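Local coordinates for phycocyanobilin lyase subunit beta (Nostoc sp. PCC 7120, PDB 5N3U), which associates with CpcE to form a phycobiliprotein lyase that is probably required for attaching the chromophore to the phycocyanin alpha subunit, CpcA, at residues B[30-41]-B[56-67]; B[109-117]-B[145-156]. All coordinates share one frame; numbering follows the deposited sequence.

Interaction 1. Residues B[30-41]-B[56-67]; sequences DVAAIPTLIAVF and LVQLGEVAVPQL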
# COMPACT_ATOMS: atom_id res chain seq x y z
N ASP B 30 1.23 33.22 0.62
CA ASP B 30 2.71 33.38 0.63
C ASP B 30 3.50 32.18 0.05
O ASP B 30 3.38 31.04 0.52
CB ASP B 30 3.18 33.67 2.05
CG ASP B 30 4.68 33.87 2.14
OD1 ASP B 30 5.26 34.82 1.57
OD2 ASP B 30 5.30 33.05 2.84
N VAL B 31 4.37 32.51 -0.89
CA VAL B 31 5.28 31.59 -1.56
C VAL B 31 6.30 30.87 -0.67
O VAL B 31 6.64 29.71 -0.92
CB VAL B 31 6.00 32.35 -2.71
CG1 VAL B 31 7.16 31.55 -3.35
CG2 VAL B 31 4.95 32.75 -3.73
N ALA B 32 6.81 31.52 0.37
CA ALA B 32 7.67 30.84 1.32
C ALA B 32 7.05 29.66 2.05
O ALA B 32 7.77 28.81 2.47
CB ALA B 32 8.26 31.81 2.36
N ALA B 33 5.74 29.68 2.25
CA ALA B 33 5.04 28.62 2.97
C ALA B 33 4.81 27.31 2.13
O ALA B 33 4.29 26.34 2.66
CB ALA B 33 3.69 29.16 3.41
N ILE B 34 5.11 27.33 0.81
CA ILE B 34 4.76 26.19 -0.10
C ILE B 34 5.23 24.86 0.49
O ILE B 34 4.42 23.96 0.69
CB ILE B 34 5.40 26.28 -1.51
CG1 ILE B 34 5.08 27.57 -2.25
CG2 ILE B 34 4.99 25.13 -2.41
CD1 ILE B 34 3.72 27.81 -2.64
N PRO B 35 6.52 24.75 0.82
CA PRO B 35 6.93 23.44 1.36
C PRO B 35 6.14 22.97 2.60
O PRO B 35 5.83 21.80 2.75
CB PRO B 35 8.39 23.66 1.72
CG PRO B 35 8.76 24.86 0.91
CD PRO B 35 7.60 25.74 1.00
N THR B 36 5.82 23.90 3.49
CA THR B 36 5.00 23.56 4.65
C THR B 36 3.63 23.12 4.24
O THR B 36 3.11 22.15 4.79
CB THR B 36 4.93 24.75 5.67
OG1 THR B 36 6.27 25.04 6.08
CG2 THR B 36 4.16 24.38 6.93
N LEU B 37 3.02 23.80 3.30
CA LEU B 37 1.69 23.41 2.87
C LEU B 37 1.76 21.96 2.36
O LEU B 37 0.90 21.16 2.68
CB LEU B 37 1.10 24.31 1.79
CG LEU B 37 0.73 25.76 2.34
CD1 LEU B 37 0.54 26.76 1.23
CD2 LEU B 37 -0.58 25.71 3.13
N ILE B 38 2.77 21.67 1.53
CA ILE B 38 2.89 20.31 0.95
C ILE B 38 3.07 19.29 2.10
O ILE B 38 2.44 18.21 2.11
CB ILE B 38 4.04 20.30 -0.05
CG1 ILE B 38 3.59 21.17 -1.23
CG2 ILE B 38 4.39 18.87 -0.48
CD1 ILE B 38 4.77 21.54 -2.04
N ALA B 39 3.88 19.64 3.08
CA ALA B 39 4.16 18.74 4.19
C ALA B 39 2.88 18.41 4.98
O ALA B 39 2.79 17.35 5.53
CB ALA B 39 5.19 19.34 5.10
N VAL B 40 1.89 19.30 4.99
CA VAL B 40 0.64 19.05 5.67
C VAL B 40 -0.03 17.78 5.13
O VAL B 40 -0.73 17.12 5.87
CB VAL B 40 -0.32 20.24 5.60
CG1 VAL B 40 -1.72 19.88 6.07
CG2 VAL B 40 0.25 21.38 6.44
N PHE B 41 0.13 17.46 3.85
CA PHE B 41 -0.56 16.27 3.29
C PHE B 41 -0.13 14.97 4.00
O PHE B 41 -0.85 14.01 4.02
CB PHE B 41 -0.23 16.11 1.82
CG PHE B 41 -0.58 17.25 0.92
CD1 PHE B 41 -1.62 18.16 1.20
CD2 PHE B 41 0.10 17.37 -0.27
CE1 PHE B 41 -1.95 19.14 0.28
CE2 PHE B 41 -0.21 18.36 -1.18
CZ PHE B 41 -1.23 19.26 -0.91
N LEU B 56 -2.68 25.87 -1.95
CA LEU B 56 -1.71 25.70 -3.01
C LEU B 56 -2.31 26.04 -4.34
O LEU B 56 -1.65 26.67 -5.17
CB LEU B 56 -1.10 24.27 -3.00
CG LEU B 56 -0.19 24.13 -1.82
CD1 LEU B 56 0.00 22.67 -1.38
CD2 LEU B 56 1.18 24.72 -2.00
N VAL B 57 -3.53 25.63 -4.54
CA VAL B 57 -4.17 25.84 -5.79
C VAL B 57 -4.31 27.34 -6.03
O VAL B 57 -4.14 27.80 -7.14
CB VAL B 57 -5.53 25.18 -5.82
CG1 VAL B 57 -6.34 25.55 -7.03
CG2 VAL B 57 -5.41 23.67 -5.87
N GLN B 58 -4.60 28.10 -4.97
CA GLN B 58 -4.82 29.56 -5.16
C GLN B 58 -3.52 30.17 -5.55
O GLN B 58 -3.47 30.97 -6.43
CB GLN B 58 -5.39 30.22 -3.91
CG GLN B 58 -6.92 30.04 -3.81
CD GLN B 58 -7.47 30.28 -2.39
OE1 GLN B 58 -6.77 30.84 -1.52
NE2 GLN B 58 -8.75 29.89 -2.15
N LEU B 59 -2.43 29.73 -4.96
CA LEU B 59 -1.14 30.18 -5.42
C LEU B 59 -0.86 29.86 -6.88
O LEU B 59 -0.23 30.61 -7.52
CB LEU B 59 -0.04 29.59 -4.56
CG LEU B 59 0.17 30.18 -3.16
CD1 LEU B 59 1.00 29.31 -2.26
CD2 LEU B 59 0.91 31.52 -3.27
N GLY B 60 -1.28 28.70 -7.36
CA GLY B 60 -1.26 28.37 -8.77
C GLY B 60 0.11 28.00 -9.33
O GLY B 60 0.90 27.31 -8.68
N GLU B 61 0.42 28.48 -10.54
CA GLU B 61 1.69 28.12 -11.25
C GLU B 61 2.95 28.17 -10.45
O GLU B 61 3.84 27.33 -10.59
CB GLU B 61 1.95 29.04 -12.45
CG GLU B 61 1.67 28.39 -13.77
CD GLU B 61 0.20 28.26 -14.08
OE1 GLU B 61 -0.55 29.22 -13.81
OE2 GLU B 61 -0.21 27.24 -14.65
N VAL B 62 3.08 29.21 -9.62
CA VAL B 62 4.32 29.37 -8.90
C VAL B 62 4.67 28.15 -7.96
O VAL B 62 5.84 27.90 -7.64
CB VAL B 62 4.30 30.70 -8.07
CG1 VAL B 62 3.25 30.67 -6.96
CG2 VAL B 62 5.68 30.99 -7.50
N ALA B 63 3.63 27.51 -7.43
CA ALA B 63 3.83 26.31 -6.58
C ALA B 63 4.13 25.02 -7.37
O ALA B 63 4.55 24.04 -6.75
CB ALA B 63 2.65 26.11 -5.73
N VAL B 64 3.88 25.00 -8.68
CA VAL B 64 4.00 23.76 -9.44
C VAL B 64 5.39 23.10 -9.33
O VAL B 64 5.42 21.94 -9.07
CB VAL B 64 3.54 23.95 -10.90
CG1 VAL B 64 3.92 22.75 -11.74
CG2 VAL B 64 2.09 24.15 -10.88
N PRO B 65 6.53 23.83 -9.46
CA PRO B 65 7.82 23.19 -9.36
C PRO B 65 8.06 22.44 -8.05
O PRO B 65 8.62 21.32 -8.04
CB PRO B 65 8.80 24.39 -9.45
CG PRO B 65 8.13 25.28 -10.40
CD PRO B 65 6.67 25.21 -9.97
N GLN B 66 7.70 23.05 -6.93
CA GLN B 66 7.84 22.36 -5.65
C GLN B 66 6.84 21.24 -5.48
O GLN B 66 7.19 20.15 -4.96
CB GLN B 66 7.74 23.37 -4.51
CG GLN B 66 9.10 24.12 -4.31
CD GLN B 66 8.90 25.35 -3.49
OE1 GLN B 66 8.16 26.23 -3.89
NE2 GLN B 66 9.50 25.40 -2.33
N LEU B 67 5.61 21.45 -5.89
CA LEU B 67 4.69 20.29 -5.91
C LEU B 67 5.27 19.12 -6.71
O LEU B 67 5.20 18.00 -6.26
CB LEU B 67 3.39 20.63 -6.47
CG LEU B 67 2.44 21.40 -5.54
CD1 LEU B 67 1.39 22.07 -6.38
CD2 LEU B 67 1.76 20.48 -4.53
O HOH W 1 8.96 28.38 -1.00
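V31 begins the contact at the amino-terminal end of the modelled chain, where its CG2 lies 4.2 Å from both L59 CD2 and V62 CG1 at an exposed margin. Its carbonyl has a different task: water 1 gives a hydrogen bond to V31 O and takes a weak one from Q66 NE2, so the two segments are bridged there by solvent.

I34 is buried. Its CG1 stands beside the backbone N (chi1 -56°), and with chi2 at -66° the two torsions together bring CD1 to 3.7 Å from A63 CB, while the CG2 branch meets L56 CD2. The amide of Q66 lies across the same isoleucine, with OE1 3.6 Å from I34 CB. The other end of that amide reaches the next residue, NE2 coming within 3.4 Å of P35 CG; these are van der Waals contacts of the amide with carbon.

One turn on, L37 and L56 run alongside each other, pointing opposite ways, and L37 CB sits 3.7 Å from L56 CD1. I38 lies roughly perpendicular to L56, its CG1 touching L56 CD1 and, at 3.8 Å, L67 CD2. F41 closes the row: its CZ is 3.7 Å from L56 CD1, and L67 CD2 comes to the edge of its ring. Beyond the segments, the F41 ring meets Y81 of helix 76-89, which also receives L56 at T85.

L56 is therefore shared by I34, L37, I38 and F41, in a greasy seam between helix 34-40 and the end of helix 46-59, the turn after it and the start of helix 64-69. With direct contacts that are apolar or van der Waals and only a water linking polar groups, cohesion here should come mainly from burying hydrocarbon, and directional bonding should add little.

Interaction 2. Residues B[109-117]-B[145-156]; sequences SVRRAAAKG and ISQDAEWSIRYA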
# COMPACT_ATOMS: atom_id res chain seq x y z
N SER B 109 -6.55 5.89 -4.97
CA SER B 109 -6.85 7.27 -4.77
C SER B 109 -5.87 8.12 -5.59
O SER B 109 -6.26 9.18 -6.16
CB SER B 109 -6.69 7.67 -3.25
OG SER B 109 -5.44 7.23 -2.71
N VAL B 110 -4.62 7.66 -5.69
CA VAL B 110 -3.61 8.42 -6.46
C VAL B 110 -3.91 8.34 -7.94
O VAL B 110 -3.87 9.36 -8.64
CB VAL B 110 -2.22 7.91 -6.18
CG1 VAL B 110 -1.20 8.49 -7.19
CG2 VAL B 110 -1.82 8.25 -4.79
N ARG B 111 -4.13 7.14 -8.44
CA ARG B 111 -4.40 6.93 -9.84
C ARG B 111 -5.65 7.68 -10.35
O ARG B 111 -5.65 8.19 -11.48
CB ARG B 111 -4.55 5.41 -10.10
CG ARG B 111 -3.32 4.58 -9.71
CD ARG B 111 -3.44 3.10 -10.03
NE ARG B 111 -3.37 2.97 -11.47
CZ ARG B 111 -3.80 1.93 -12.16
NH1 ARG B 111 -4.30 0.85 -11.57
NH2 ARG B 111 -3.70 1.99 -13.46
N ARG B 112 -6.75 7.68 -9.56
CA ARG B 112 -7.96 8.29 -9.99
C ARG B 112 -7.77 9.77 -10.12
O ARG B 112 -8.31 10.39 -11.06
CB ARG B 112 -9.14 8.00 -9.07
CG ARG B 112 -9.54 6.50 -9.05
CD ARG B 112 -10.77 6.22 -8.23
NE ARG B 112 -10.59 6.63 -6.84
CZ ARG B 112 -10.54 5.79 -5.78
NH1 ARG B 112 -10.70 4.47 -5.92
NH2 ARG B 112 -10.31 6.28 -4.61
N ALA B 113 -7.06 10.36 -9.17
CA ALA B 113 -6.78 11.81 -9.18
C ALA B 113 -5.98 12.20 -10.41
O ALA B 113 -6.20 13.24 -10.99
CB ALA B 113 -6.06 12.27 -7.88
N ALA B 114 -5.04 11.33 -10.80
CA ALA B 114 -4.20 11.60 -11.93
C ALA B 114 -4.98 11.46 -13.26
O ALA B 114 -4.86 12.31 -14.11
CB ALA B 114 -3.04 10.65 -11.87
N ALA B 115 -5.86 10.45 -13.35
CA ALA B 115 -6.68 10.18 -14.51
C ALA B 115 -7.58 11.37 -14.81
O ALA B 115 -7.60 11.88 -15.93
CB ALA B 115 -7.50 8.92 -14.27
N LYS B 116 -8.26 11.86 -13.80
CA LYS B 116 -9.03 13.09 -13.98
C LYS B 116 -8.18 14.24 -14.44
O LYS B 116 -8.54 14.94 -15.39
CB LYS B 116 -9.77 13.47 -12.73
CG LYS B 116 -10.73 14.65 -12.90
CD LYS B 116 -11.50 14.94 -11.61
CE LYS B 116 -12.52 16.04 -11.80
NZ LYS B 116 -12.92 16.51 -10.44
N GLY B 117 -7.06 14.46 -13.77
CA GLY B 117 -6.18 15.52 -14.11
C GLY B 117 -5.63 15.49 -15.54
O GLY B 117 -5.53 16.52 -16.18
N ILE B 145 -5.09 3.04 -19.23
CA ILE B 145 -5.64 2.67 -17.91
C ILE B 145 -7.13 2.32 -17.95
O ILE B 145 -7.63 1.78 -16.99
CB ILE B 145 -5.36 3.72 -16.81
CG1 ILE B 145 -5.99 5.05 -17.14
CG2 ILE B 145 -3.85 3.90 -16.68
CD1 ILE B 145 -6.05 5.93 -15.93
N SER B 146 -7.80 2.66 -19.04
CA SER B 146 -9.24 2.31 -19.22
C SER B 146 -9.48 0.82 -19.32
O SER B 146 -10.62 0.40 -19.29
CB SER B 146 -9.80 3.02 -20.45
OG SER B 146 -9.36 2.38 -21.64
N GLN B 147 -8.42 0.03 -19.43
CA GLN B 147 -8.48 -1.41 -19.37
C GLN B 147 -8.29 -1.97 -17.98
O GLN B 147 -8.39 -3.14 -17.81
CB GLN B 147 -7.39 -2.03 -20.27
CG GLN B 147 -7.41 -1.58 -21.73
CD GLN B 147 -6.05 -1.21 -22.30
OE1 GLN B 147 -4.98 -1.59 -21.78
NE2 GLN B 147 -6.07 -0.43 -23.40
N ASP B 148 -8.01 -1.17 -16.96
CA ASP B 148 -7.72 -1.71 -15.67
C ASP B 148 -8.90 -2.56 -15.20
O ASP B 148 -10.05 -2.28 -15.54
CB ASP B 148 -7.51 -0.58 -14.65
CG ASP B 148 -6.77 -1.02 -13.46
OD1 ASP B 148 -5.50 -1.03 -13.50
OD2 ASP B 148 -7.41 -1.33 -12.44
N ALA B 149 -8.61 -3.52 -14.35
CA ALA B 149 -9.64 -4.37 -13.76
C ALA B 149 -10.51 -3.69 -12.70
O ALA B 149 -11.62 -4.11 -12.52
CB ALA B 149 -9.05 -5.64 -13.20
N GLU B 150 -10.02 -2.66 -12.00
CA GLU B 150 -10.80 -1.98 -10.95
C GLU B 150 -11.74 -0.97 -11.62
O GLU B 150 -11.30 -0.09 -12.42
CB GLU B 150 -9.81 -1.32 -9.98
CG GLU B 150 -10.30 -0.18 -9.10
CD GLU B 150 -11.43 -0.57 -8.21
OE1 GLU B 150 -11.40 -1.75 -7.77
OE2 GLU B 150 -12.30 0.28 -7.94
N TRP B 151 -13.02 -1.05 -11.26
CA TRP B 151 -14.08 -0.22 -11.90
C TRP B 151 -13.79 1.24 -11.68
O TRP B 151 -14.06 2.03 -12.59
CB TRP B 151 -15.50 -0.57 -11.38
CG TRP B 151 -15.71 -0.12 -10.03
CD1 TRP B 151 -15.43 -0.78 -8.87
CD2 TRP B 151 -16.23 1.13 -9.67
NE1 TRP B 151 -15.68 0.01 -7.82
CE2 TRP B 151 -16.21 1.20 -8.28
CE3 TRP B 151 -16.65 2.25 -10.39
CZ2 TRP B 151 -16.62 2.31 -7.60
CZ3 TRP B 151 -17.07 3.35 -9.71
CH2 TRP B 151 -17.06 3.38 -8.34
N SER B 152 -13.32 1.62 -10.50
CA SER B 152 -13.14 3.04 -10.21
C SER B 152 -12.00 3.68 -11.05
O SER B 152 -12.05 4.91 -11.32
CB SER B 152 -12.94 3.29 -8.73
OG SER B 152 -11.68 2.87 -8.29
N ILE B 153 -11.00 2.89 -11.46
CA ILE B 153 -9.97 3.37 -12.35
C ILE B 153 -10.55 3.60 -13.70
O ILE B 153 -10.29 4.64 -14.34
CB ILE B 153 -8.79 2.35 -12.49
CG1 ILE B 153 -8.09 2.06 -11.18
CG2 ILE B 153 -7.79 2.87 -13.50
CD1 ILE B 153 -7.81 3.25 -10.37
N ARG B 154 -11.34 2.66 -14.18
CA ARG B 154 -12.00 2.85 -15.48
C ARG B 154 -12.95 4.04 -15.46
O ARG B 154 -12.99 4.78 -16.40
CB ARG B 154 -12.77 1.58 -15.97
CG ARG B 154 -11.94 0.34 -16.11
CD ARG B 154 -12.62 -0.74 -16.97
NE ARG B 154 -13.82 -1.33 -16.33
CZ ARG B 154 -13.88 -2.13 -15.26
NH1 ARG B 154 -12.80 -2.52 -14.59
NH2 ARG B 154 -15.09 -2.57 -14.85
N TYR B 155 -13.66 4.25 -14.36
CA TYR B 155 -14.53 5.40 -14.27
C TYR B 155 -13.74 6.69 -14.40
O TYR B 155 -14.08 7.61 -15.17
CB TYR B 155 -15.26 5.32 -12.91
CG TYR B 155 -16.33 6.36 -12.71
CD1 TYR B 155 -16.01 7.64 -12.33
CD2 TYR B 155 -17.67 6.05 -12.86
CE1 TYR B 155 -16.97 8.63 -12.13
CE2 TYR B 155 -18.66 7.03 -12.69
CZ TYR B 155 -18.32 8.29 -12.34
OH TYR B 155 -19.29 9.28 -12.16
N ALA B 156 -12.65 6.80 -13.62
CA ALA B 156 -11.83 7.98 -13.67
C ALA B 156 -11.25 8.19 -15.05
O ALA B 156 -11.10 9.32 -15.49
CB ALA B 156 -10.70 7.91 -12.63
O HOH W 2 -4.18 -0.08 -15.87
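R111 and D148 form a salt bridge, NH1 to OD1 at 2.9 Å and nearly straight (163°). The oxygen lies in the guanidinium plane, but the nitrogen meets it from above the carboxylate, the two planes being 70° apart. Water 2 closes a second path by accepting from R111 NH2 and donating to D148 OD1. I153 covers one face of the guanidinium. R112 turns its own guanidinium edge to S152, NH1 to OG 3.0 Å. One turn further along from R111, A115 CB packs 3.7 Å from both A156 CB and I145 CD1.

A second shell positions both partners. D148 is fixed by an Asx turn, OD2 taking the backbone N of E150, and R111 NE is tied to A102 O. E150 is the N-cap of helix 151-163: its OE2 accepts from S152 N and, at 2.7 Å, from S152 OG. That hydroxyl therefore gives its proton to E150 while receiving R112, a relay that probably lets the carboxylate's charge favour the arginine. R112 NH2 continues to S238 of one CpcE chain, while N13 of another CpcE chain packs on R111 and D148.

The axes of 109-117 and 151-156 run almost parallel, 16° apart and 8.8 Å at closest approach: near-parallel helices stacked side by side, in keeping with a HEAT-repeat solenoid.

How the interactions relate
Interactions 1 and 2 follow one another along the chain, the first complete before the second opens. They lie on opposite sides of the chain's centre, with their own centres 25 Å apart and their nearest atoms about 10 Å apart. Helix 76-89 touches both, packing against F41, L56 and V57 of interaction 1 and S109, V110 and A114 of interaction 2. Their chemistry differs: 30-41 with 56-67 is a hydrophobic seam, whereas 109-117 with 145-156 is buried and mixes a salt bridge and a hydrogen bond with alanine and isoleucine packing. P142 of a CpcE chain packs on P65 beside interaction 1; two CpcE chains border interaction 2, one through several hydrogen bonds.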